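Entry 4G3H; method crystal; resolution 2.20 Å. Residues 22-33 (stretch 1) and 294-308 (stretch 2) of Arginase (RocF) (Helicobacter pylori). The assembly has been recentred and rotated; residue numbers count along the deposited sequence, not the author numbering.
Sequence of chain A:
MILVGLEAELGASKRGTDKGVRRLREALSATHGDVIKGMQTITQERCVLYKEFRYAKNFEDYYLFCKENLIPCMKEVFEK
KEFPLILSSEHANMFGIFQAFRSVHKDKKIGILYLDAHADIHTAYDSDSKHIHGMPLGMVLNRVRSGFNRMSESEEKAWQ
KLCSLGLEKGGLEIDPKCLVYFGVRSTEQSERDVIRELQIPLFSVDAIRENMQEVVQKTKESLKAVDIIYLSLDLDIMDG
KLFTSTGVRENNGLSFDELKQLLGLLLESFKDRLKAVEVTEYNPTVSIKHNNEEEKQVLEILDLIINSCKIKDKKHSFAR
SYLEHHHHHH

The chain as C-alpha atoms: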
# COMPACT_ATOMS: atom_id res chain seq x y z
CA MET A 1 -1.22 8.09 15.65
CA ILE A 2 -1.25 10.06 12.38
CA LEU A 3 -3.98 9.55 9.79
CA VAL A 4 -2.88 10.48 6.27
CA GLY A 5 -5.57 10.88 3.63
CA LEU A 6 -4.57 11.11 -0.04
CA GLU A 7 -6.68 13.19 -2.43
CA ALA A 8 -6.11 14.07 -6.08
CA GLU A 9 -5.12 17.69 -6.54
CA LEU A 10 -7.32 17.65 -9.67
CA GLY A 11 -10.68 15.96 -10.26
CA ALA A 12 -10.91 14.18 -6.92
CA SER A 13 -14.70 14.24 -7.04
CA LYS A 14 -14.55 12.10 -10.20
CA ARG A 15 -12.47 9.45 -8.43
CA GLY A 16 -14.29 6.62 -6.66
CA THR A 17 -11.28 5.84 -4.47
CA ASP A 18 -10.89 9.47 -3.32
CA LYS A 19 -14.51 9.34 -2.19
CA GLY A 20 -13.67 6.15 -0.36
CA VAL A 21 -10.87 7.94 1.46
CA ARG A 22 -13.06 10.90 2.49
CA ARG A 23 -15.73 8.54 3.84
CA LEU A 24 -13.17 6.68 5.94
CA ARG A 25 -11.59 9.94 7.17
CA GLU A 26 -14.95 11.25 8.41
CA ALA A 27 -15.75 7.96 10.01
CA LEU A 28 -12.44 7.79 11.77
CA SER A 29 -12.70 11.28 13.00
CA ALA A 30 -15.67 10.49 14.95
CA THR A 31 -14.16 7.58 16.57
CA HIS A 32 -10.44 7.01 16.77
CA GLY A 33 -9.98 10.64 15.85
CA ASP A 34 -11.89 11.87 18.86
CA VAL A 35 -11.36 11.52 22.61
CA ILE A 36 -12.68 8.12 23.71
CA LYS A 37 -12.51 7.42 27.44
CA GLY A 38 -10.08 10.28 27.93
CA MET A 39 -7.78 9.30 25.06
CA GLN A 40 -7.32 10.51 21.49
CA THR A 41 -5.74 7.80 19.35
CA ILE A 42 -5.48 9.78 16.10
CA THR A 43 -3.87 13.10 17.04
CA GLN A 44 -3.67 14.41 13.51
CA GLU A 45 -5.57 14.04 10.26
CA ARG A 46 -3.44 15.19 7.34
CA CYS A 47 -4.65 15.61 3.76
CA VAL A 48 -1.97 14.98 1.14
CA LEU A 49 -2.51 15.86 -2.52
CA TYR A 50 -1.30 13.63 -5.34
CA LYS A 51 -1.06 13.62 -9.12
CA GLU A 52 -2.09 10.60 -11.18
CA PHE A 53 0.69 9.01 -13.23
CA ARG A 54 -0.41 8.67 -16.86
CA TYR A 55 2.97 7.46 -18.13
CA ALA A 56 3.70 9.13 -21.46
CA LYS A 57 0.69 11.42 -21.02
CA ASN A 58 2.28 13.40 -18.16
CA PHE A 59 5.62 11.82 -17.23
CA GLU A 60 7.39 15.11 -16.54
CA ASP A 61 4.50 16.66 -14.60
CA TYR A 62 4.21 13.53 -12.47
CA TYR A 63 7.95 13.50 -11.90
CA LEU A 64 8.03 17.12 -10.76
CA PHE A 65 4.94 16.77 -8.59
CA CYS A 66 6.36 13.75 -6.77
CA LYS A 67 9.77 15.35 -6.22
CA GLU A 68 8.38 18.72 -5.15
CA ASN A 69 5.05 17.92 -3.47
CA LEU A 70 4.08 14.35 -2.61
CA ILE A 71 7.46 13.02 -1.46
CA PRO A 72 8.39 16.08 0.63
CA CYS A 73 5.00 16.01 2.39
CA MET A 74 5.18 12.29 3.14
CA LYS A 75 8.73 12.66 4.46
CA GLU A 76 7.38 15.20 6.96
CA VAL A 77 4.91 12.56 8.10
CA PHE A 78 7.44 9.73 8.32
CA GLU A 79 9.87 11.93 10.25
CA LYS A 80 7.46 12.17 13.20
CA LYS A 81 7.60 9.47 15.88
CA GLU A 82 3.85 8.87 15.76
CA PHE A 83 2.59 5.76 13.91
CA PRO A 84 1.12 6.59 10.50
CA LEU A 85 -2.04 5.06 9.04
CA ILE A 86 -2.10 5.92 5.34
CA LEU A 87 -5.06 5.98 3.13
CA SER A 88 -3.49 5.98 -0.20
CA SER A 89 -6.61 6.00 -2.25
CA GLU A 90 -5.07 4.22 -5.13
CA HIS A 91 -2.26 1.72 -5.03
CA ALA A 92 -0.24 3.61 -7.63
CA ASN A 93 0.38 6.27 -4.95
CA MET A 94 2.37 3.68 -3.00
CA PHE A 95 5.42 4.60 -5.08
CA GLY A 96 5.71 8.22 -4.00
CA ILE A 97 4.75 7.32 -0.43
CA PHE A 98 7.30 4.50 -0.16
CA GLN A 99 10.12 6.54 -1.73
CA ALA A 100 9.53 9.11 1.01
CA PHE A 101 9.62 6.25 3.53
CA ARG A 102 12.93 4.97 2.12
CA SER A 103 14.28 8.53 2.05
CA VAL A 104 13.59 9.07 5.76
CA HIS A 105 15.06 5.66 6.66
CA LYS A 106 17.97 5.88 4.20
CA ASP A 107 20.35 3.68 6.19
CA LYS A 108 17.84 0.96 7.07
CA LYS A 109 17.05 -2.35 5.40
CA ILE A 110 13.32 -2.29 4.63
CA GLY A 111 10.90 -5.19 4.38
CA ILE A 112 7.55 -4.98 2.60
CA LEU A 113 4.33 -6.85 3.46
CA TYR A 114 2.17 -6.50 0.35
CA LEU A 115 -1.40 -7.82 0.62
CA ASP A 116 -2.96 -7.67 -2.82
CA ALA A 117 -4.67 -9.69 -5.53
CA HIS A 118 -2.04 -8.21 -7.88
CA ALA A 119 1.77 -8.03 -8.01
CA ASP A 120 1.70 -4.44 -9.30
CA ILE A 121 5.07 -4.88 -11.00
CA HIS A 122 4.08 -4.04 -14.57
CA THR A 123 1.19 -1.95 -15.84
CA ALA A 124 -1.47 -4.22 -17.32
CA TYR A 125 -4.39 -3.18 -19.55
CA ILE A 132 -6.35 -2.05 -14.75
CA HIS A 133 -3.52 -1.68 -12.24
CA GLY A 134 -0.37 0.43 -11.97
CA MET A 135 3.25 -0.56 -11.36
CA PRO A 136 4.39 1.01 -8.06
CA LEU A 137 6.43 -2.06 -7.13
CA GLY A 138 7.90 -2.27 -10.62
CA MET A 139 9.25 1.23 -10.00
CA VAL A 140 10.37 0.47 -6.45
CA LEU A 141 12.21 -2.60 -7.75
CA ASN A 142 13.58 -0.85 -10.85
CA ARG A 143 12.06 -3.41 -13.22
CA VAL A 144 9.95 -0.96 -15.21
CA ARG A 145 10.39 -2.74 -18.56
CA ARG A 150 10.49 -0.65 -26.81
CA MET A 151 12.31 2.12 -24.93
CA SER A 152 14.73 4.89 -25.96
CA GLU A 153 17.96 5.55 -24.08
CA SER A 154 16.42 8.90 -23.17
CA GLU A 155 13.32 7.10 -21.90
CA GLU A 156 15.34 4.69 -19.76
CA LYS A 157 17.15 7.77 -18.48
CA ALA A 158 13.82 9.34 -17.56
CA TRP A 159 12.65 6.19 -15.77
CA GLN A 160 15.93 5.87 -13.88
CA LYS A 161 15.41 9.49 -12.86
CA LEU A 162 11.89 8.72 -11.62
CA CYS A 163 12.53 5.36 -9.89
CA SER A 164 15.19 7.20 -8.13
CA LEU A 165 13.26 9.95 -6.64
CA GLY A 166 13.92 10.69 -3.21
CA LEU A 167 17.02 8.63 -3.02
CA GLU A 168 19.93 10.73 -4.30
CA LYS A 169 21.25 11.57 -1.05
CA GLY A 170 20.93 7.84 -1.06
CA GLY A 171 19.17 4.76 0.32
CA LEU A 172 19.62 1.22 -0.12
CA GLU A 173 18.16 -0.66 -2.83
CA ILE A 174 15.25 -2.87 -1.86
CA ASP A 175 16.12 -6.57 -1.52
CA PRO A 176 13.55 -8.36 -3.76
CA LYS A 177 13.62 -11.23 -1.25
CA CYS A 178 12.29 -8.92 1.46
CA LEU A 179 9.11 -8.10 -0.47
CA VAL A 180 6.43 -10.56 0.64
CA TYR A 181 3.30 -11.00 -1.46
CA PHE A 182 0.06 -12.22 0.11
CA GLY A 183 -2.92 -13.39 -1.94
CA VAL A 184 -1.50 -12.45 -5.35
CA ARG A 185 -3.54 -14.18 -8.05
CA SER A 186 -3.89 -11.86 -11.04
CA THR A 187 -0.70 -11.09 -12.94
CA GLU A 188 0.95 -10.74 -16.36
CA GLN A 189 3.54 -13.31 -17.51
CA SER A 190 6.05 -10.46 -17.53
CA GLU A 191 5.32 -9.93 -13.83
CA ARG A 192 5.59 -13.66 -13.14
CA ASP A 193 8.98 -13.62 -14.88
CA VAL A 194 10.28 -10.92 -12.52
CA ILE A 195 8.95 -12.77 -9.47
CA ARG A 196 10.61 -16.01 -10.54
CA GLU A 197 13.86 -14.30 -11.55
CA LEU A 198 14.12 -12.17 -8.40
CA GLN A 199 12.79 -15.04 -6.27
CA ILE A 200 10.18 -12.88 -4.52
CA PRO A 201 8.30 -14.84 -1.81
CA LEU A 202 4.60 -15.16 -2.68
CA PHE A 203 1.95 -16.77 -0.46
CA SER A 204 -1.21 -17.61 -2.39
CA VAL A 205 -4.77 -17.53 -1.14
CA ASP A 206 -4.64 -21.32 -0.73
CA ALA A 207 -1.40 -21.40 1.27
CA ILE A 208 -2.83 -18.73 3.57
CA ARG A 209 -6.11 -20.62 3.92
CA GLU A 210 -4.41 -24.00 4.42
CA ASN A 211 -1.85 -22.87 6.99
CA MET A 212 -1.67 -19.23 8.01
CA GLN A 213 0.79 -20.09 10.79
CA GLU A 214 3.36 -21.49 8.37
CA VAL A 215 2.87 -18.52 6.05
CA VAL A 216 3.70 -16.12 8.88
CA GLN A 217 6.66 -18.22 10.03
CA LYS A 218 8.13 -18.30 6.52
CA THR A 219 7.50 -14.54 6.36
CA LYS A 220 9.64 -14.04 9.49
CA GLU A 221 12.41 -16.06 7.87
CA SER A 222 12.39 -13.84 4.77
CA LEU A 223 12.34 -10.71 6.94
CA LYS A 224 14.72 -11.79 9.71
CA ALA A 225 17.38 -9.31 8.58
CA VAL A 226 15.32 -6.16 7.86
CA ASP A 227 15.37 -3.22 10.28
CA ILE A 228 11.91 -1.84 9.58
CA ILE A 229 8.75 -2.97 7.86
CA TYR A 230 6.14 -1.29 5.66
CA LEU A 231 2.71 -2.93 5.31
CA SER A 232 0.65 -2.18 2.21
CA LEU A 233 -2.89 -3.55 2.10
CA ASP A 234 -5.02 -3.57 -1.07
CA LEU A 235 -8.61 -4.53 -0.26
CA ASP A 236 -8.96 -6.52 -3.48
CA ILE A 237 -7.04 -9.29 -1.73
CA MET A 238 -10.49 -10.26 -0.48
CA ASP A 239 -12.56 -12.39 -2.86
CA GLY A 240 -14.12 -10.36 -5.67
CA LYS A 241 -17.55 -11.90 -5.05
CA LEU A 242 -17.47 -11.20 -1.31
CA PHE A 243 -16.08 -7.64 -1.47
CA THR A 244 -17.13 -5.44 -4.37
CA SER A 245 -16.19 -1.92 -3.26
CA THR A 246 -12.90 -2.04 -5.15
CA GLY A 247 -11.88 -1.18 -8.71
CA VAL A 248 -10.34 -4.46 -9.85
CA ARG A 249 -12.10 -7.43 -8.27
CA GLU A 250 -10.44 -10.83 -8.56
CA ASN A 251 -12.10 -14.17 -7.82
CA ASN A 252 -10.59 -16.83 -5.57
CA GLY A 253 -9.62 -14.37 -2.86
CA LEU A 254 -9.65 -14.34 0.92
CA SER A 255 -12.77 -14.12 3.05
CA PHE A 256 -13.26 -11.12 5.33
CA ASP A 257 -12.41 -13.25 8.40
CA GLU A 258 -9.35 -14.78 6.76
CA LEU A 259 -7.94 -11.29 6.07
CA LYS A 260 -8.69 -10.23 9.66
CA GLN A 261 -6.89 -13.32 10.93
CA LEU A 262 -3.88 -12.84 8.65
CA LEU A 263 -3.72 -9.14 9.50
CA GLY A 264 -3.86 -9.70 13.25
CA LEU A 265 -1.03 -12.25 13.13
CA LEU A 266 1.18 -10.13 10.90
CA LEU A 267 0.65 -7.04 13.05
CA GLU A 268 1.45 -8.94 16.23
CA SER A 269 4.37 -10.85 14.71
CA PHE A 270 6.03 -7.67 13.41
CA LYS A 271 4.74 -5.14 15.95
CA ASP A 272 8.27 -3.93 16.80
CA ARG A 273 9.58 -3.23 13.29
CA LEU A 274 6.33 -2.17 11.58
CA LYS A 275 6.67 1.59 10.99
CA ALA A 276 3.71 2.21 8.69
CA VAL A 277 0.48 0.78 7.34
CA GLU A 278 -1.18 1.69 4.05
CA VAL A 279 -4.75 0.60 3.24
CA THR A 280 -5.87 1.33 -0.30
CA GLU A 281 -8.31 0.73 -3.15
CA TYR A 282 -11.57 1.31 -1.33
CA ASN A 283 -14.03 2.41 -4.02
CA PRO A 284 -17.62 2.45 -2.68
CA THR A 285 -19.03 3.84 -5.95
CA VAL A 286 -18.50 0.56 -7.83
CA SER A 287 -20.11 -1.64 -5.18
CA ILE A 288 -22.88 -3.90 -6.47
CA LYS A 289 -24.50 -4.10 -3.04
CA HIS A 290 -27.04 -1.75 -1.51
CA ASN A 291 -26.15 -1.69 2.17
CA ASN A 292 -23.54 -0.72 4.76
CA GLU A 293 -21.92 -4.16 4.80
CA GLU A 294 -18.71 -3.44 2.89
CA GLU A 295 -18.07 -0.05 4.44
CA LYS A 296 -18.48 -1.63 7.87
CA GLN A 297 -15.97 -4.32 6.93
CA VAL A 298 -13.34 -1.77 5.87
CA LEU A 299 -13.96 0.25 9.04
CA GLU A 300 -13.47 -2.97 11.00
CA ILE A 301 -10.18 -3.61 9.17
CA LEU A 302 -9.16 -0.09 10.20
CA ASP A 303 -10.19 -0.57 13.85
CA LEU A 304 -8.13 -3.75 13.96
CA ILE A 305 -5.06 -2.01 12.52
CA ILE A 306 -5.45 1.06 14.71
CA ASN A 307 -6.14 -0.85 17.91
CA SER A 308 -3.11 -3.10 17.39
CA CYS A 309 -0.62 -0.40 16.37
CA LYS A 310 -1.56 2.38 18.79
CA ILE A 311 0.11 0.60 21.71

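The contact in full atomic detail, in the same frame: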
# COMPACT_ATOMS: atom_id res chain seq x y z
N ARG A 22 -12.37 9.88 1.71
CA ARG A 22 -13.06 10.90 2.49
C ARG A 22 -14.10 10.31 3.43
O ARG A 22 -14.32 10.83 4.52
CB ARG A 22 -13.68 11.98 1.58
CG ARG A 22 -14.58 11.49 0.47
CD ARG A 22 -15.91 10.97 0.97
NE ARG A 22 -16.64 11.95 1.78
CZ ARG A 22 -17.83 11.71 2.33
NH1 ARG A 22 -18.42 12.65 3.06
NH2 ARG A 22 -18.43 10.54 2.15
N ARG A 23 -14.73 9.21 3.01
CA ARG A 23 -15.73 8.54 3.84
C ARG A 23 -15.05 7.96 5.09
O ARG A 23 -15.55 8.09 6.20
CB ARG A 23 -16.38 7.37 3.09
CG ARG A 23 -17.47 7.71 2.11
CD ARG A 23 -18.27 6.44 1.84
NE ARG A 23 -19.30 6.59 0.82
CZ ARG A 23 -20.18 5.64 0.51
NH1 ARG A 23 -21.09 5.86 -0.44
NH2 ARG A 23 -20.18 4.49 1.17
N LEU A 24 -13.92 7.29 4.87
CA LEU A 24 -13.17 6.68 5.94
C LEU A 24 -12.61 7.74 6.90
O LEU A 24 -12.63 7.56 8.11
CB LEU A 24 -12.04 5.81 5.35
CG LEU A 24 -12.56 4.66 4.47
CD1 LEU A 24 -11.41 3.99 3.74
CD2 LEU A 24 -13.30 3.65 5.33
N ARG A 25 -12.13 8.85 6.35
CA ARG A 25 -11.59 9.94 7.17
C ARG A 25 -12.66 10.49 8.12
O ARG A 25 -12.40 10.72 9.30
CB ARG A 25 -11.09 11.09 6.30
CG ARG A 25 -9.82 10.82 5.53
CD ARG A 25 -9.57 11.91 4.48
NE ARG A 25 -9.39 13.24 5.06
CZ ARG A 25 -9.16 14.34 4.34
NH1 ARG A 25 -9.09 14.26 3.02
NH2 ARG A 25 -9.00 15.51 4.94
N GLU A 26 -13.86 10.72 7.60
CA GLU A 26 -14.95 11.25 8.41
C GLU A 26 -15.41 10.25 9.47
O GLU A 26 -15.68 10.64 10.60
CB GLU A 26 -16.11 11.69 7.51
CG GLU A 26 -15.74 12.90 6.64
CD GLU A 26 -16.85 13.36 5.70
OE1 GLU A 26 -16.68 14.43 5.06
OE2 GLU A 26 -17.88 12.66 5.59
N ALA A 27 -15.46 8.99 9.15
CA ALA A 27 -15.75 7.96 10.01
C ALA A 27 -14.74 7.78 11.13
O ALA A 27 -15.10 7.77 12.13
CB ALA A 27 -16.11 6.75 9.35
N LEU A 28 -13.48 7.83 10.89
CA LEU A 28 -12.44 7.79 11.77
C LEU A 28 -12.38 9.00 12.79
O LEU A 28 -12.05 8.88 13.79
CB LEU A 28 -11.14 7.47 11.14
CG LEU A 28 -10.86 6.19 10.48
CD1 LEU A 28 -9.71 6.09 9.80
CD2 LEU A 28 -11.07 5.19 11.33
N SER A 29 -12.71 10.12 12.32
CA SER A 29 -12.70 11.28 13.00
C SER A 29 -13.61 11.31 14.16
O SER A 29 -13.32 11.73 15.05
CB SER A 29 -13.09 12.30 12.05
OG SER A 29 -12.76 13.45 12.34
N ALA A 30 -14.75 10.77 13.99
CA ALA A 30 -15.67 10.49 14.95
C ALA A 30 -15.26 9.52 15.99
O ALA A 30 -15.70 9.58 16.95
CB ALA A 30 -16.93 10.13 14.39
N THR A 31 -14.53 8.53 15.66
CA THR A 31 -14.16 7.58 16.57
C THR A 31 -12.80 7.59 17.15
O THR A 31 -12.64 8.23 18.05
CB THR A 31 -14.37 6.26 15.92
OG1 THR A 31 -13.62 6.00 14.78
CG2 THR A 31 -15.59 6.05 15.63
N HIS A 32 -11.84 7.07 16.50
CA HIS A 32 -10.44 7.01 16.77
C HIS A 32 -9.77 8.47 16.84
O HIS A 32 -8.92 8.72 17.50
CB HIS A 32 -9.63 6.10 15.92
CG HIS A 32 -10.00 4.68 15.96
ND1 HIS A 32 -9.67 3.85 16.93
CD2 HIS A 32 -10.69 3.98 15.09
CE1 HIS A 32 -10.14 2.70 16.65
NE2 HIS A 32 -10.73 2.75 15.51
N GLY A 33 -10.26 9.29 15.99
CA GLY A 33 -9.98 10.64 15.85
C GLY A 33 -10.59 11.60 16.88
O GLY A 33 -10.48 12.63 16.83
N GLU A 294 -20.11 -3.60 3.27
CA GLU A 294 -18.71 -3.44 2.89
C GLU A 294 -18.01 -2.29 3.60
O GLU A 294 -16.85 -2.42 4.02
CB GLU A 294 -18.61 -3.30 1.37
CG GLU A 294 -19.21 -4.50 0.66
CD GLU A 294 -19.25 -4.37 -0.84
OE1 GLU A 294 -19.45 -3.24 -1.34
OE2 GLU A 294 -19.09 -5.39 -1.53
N GLU A 295 -18.69 -1.16 3.76
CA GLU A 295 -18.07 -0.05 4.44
C GLU A 295 -17.75 -0.46 5.87
O GLU A 295 -16.66 -0.17 6.40
CB GLU A 295 -18.97 1.18 4.43
CG GLU A 295 -18.33 2.39 5.09
CD GLU A 295 -19.07 3.67 4.82
OE1 GLU A 295 -19.09 4.10 3.64
OE2 GLU A 295 -19.63 4.24 5.77
N LYS A 296 -18.69 -1.16 6.50
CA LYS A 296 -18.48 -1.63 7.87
C LYS A 296 -17.28 -2.56 7.95
O LYS A 296 -16.52 -2.53 8.92
CB LYS A 296 -19.73 -2.35 8.39
CG LYS A 296 -20.91 -1.42 8.68
CD LYS A 296 -21.97 -2.09 9.56
CE LYS A 296 -22.72 -3.19 8.83
NZ LYS A 296 -23.58 -2.66 7.73
N GLN A 297 -17.10 -3.39 6.93
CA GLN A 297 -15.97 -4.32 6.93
C GLN A 297 -14.64 -3.57 6.87
O GLN A 297 -13.71 -3.90 7.61
CB GLN A 297 -16.09 -5.30 5.76
CG GLN A 297 -17.26 -6.26 5.92
CD GLN A 297 -17.37 -7.26 4.79
OE1 GLN A 297 -17.38 -6.88 3.62
NE2 GLN A 297 -17.46 -8.53 5.13
N VAL A 298 -14.56 -2.57 6.01
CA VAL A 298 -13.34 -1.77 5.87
C VAL A 298 -13.07 -1.06 7.20
O VAL A 298 -11.95 -1.10 7.73
CB VAL A 298 -13.50 -0.73 4.73
CG1 VAL A 298 -12.27 0.17 4.64
CG2 VAL A 298 -13.69 -1.46 3.40
N LEU A 299 -14.10 -0.44 7.76
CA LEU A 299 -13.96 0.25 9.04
C LEU A 299 -13.48 -0.71 10.12
O LEU A 299 -12.74 -0.33 11.01
CB LEU A 299 -15.29 0.90 9.43
CG LEU A 299 -15.57 2.21 8.68
CD1 LEU A 299 -16.95 2.74 9.00
CD2 LEU A 299 -14.50 3.22 9.04
N GLU A 300 -13.90 -1.97 10.04
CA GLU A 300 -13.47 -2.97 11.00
C GLU A 300 -12.00 -3.31 10.78
O GLU A 300 -11.25 -3.52 11.73
CB GLU A 300 -14.33 -4.23 10.89
CG GLU A 300 -15.73 -4.05 11.48
CD GLU A 300 -16.63 -5.25 11.25
OE1 GLU A 300 -16.18 -6.39 11.49
OE2 GLU A 300 -17.79 -5.05 10.85
N ILE A 301 -11.58 -3.35 9.51
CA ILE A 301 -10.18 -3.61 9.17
C ILE A 301 -9.36 -2.49 9.81
O ILE A 301 -8.33 -2.73 10.45
CB ILE A 301 -9.95 -3.54 7.64
CG1 ILE A 301 -10.88 -4.52 6.91
CG2 ILE A 301 -8.49 -3.85 7.32
CD1 ILE A 301 -10.57 -5.97 7.14
N LEU A 302 -9.83 -1.26 9.65
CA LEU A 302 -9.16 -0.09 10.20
C LEU A 302 -9.09 -0.13 11.73
O LEU A 302 -8.03 0.14 12.29
CB LEU A 302 -9.84 1.19 9.70
CG LEU A 302 -9.29 1.91 8.44
CD1 LEU A 302 -8.33 1.02 7.65
CD2 LEU A 302 -10.46 2.36 7.58
N ASP A 303 -10.19 -0.47 12.39
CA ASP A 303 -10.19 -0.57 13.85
C ASP A 303 -9.14 -1.57 14.31
O ASP A 303 -8.41 -1.32 15.27
CB ASP A 303 -11.55 -1.04 14.40
CG ASP A 303 -12.65 -0.03 14.21
OD1 ASP A 303 -12.37 1.18 14.28
OD2 ASP A 303 -13.80 -0.46 13.99
N LEU A 304 -9.08 -2.71 13.63
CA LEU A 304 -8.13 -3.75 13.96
C LEU A 304 -6.69 -3.25 13.82
O LEU A 304 -5.85 -3.50 14.69
CB LEU A 304 -8.37 -4.96 13.05
CG LEU A 304 -7.49 -6.20 13.20
CD1 LEU A 304 -8.22 -7.40 12.64
CD2 LEU A 304 -6.18 -6.01 12.48
N ILE A 305 -6.40 -2.54 12.74
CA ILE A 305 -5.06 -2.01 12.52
C ILE A 305 -4.73 -0.95 13.56
O ILE A 305 -3.65 -0.97 14.16
CB ILE A 305 -4.94 -1.36 11.13
CG1 ILE A 305 -5.18 -2.40 10.05
CG2 ILE A 305 -3.58 -0.68 11.00
CD1 ILE A 305 -5.22 -1.83 8.64
N ILE A 306 -5.65 -0.02 13.76
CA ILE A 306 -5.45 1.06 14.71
C ILE A 306 -5.29 0.57 16.14
O ILE A 306 -4.37 0.97 16.84
CB ILE A 306 -6.61 2.06 14.64
CG1 ILE A 306 -6.62 2.72 13.25
CG2 ILE A 306 -6.47 3.12 15.74
CD1 ILE A 306 -7.84 3.59 12.99
N ASN A 307 -6.19 -0.32 16.56
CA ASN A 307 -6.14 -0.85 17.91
C ASN A 307 -4.90 -1.70 18.21
O ASN A 307 -4.47 -1.79 19.35
CB ASN A 307 -7.42 -1.62 18.23
CG ASN A 307 -8.63 -0.71 18.32
OD1 ASN A 307 -8.55 0.38 18.90
ND2 ASN A 307 -9.76 -1.14 17.77
N SER A 308 -4.31 -2.30 17.19
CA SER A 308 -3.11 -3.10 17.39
C SER A 308 -1.85 -2.25 17.39
O SER A 308 -0.94 -2.48 18.18
CB SER A 308 -2.98 -4.17 16.31
OG SER A 308 -4.11 -5.03 16.30
O HOH W 1 -18.73 7.44 5.76
O HOH W 2 -14.39 3.26 13.62

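The most distinctive feature of this contact is the placement of His 32, which lies just beyond the first helix yet is held by the second on both edge and face. Its NE2 donates a short hydrogen bond to Asp 303 OD1 (2.6 Å), which lies near the ring plane, where the nitrogen's proton points. Over one face sits Ile 306, whose CG2 is 3.8 Å from the ring centroid and 25° off the ring normal, a CH-pi contact. Histidine suits this position because one flat side chain offers a polar rim to an acid and a face to a methyl group. A water extends the polar patch, donating to Asp 303 OD1 and hydrogen bonding with Thr 31 OG1.

The two helices run in roughly the same sense, their axes inclined at 57° and 11.1 Å apart at closest approach. That separation leaves room for leucine-sized side chains between the backbones, even where Leu 24 and Leu 299 bring their CA atoms to 7.2 Å. The CA-to-CB bond of Leu 24 points sideways to the second stretch, but the side chain's end comes nearer: CD2 lies 3.7 Å from Val 298 CG1, 3.8 Å from Leu 302 CD2 and 3.9 Å from Leu 299 CD2. One turn on, Ala 27 directs its CA-to-CB bond toward the partner, and its CB lies 3.9 Å from Leu 299 CD2. Leu 28 carries the apolar seam toward His 32, its CD2 4.0 Å from Ile 306 CD1. Such aliphatic groups leave no polar atoms unpaired.

At the other end of the contact the chemistry turns ionic. Arg 23 NH2 donates to Glu 295 OE1 at 2.7 Å, a salt bridge with the carboxylate oxygen near the guanidinium plane, where the N-H bonds point. Both side chains are long and largely extended, so their charges meet.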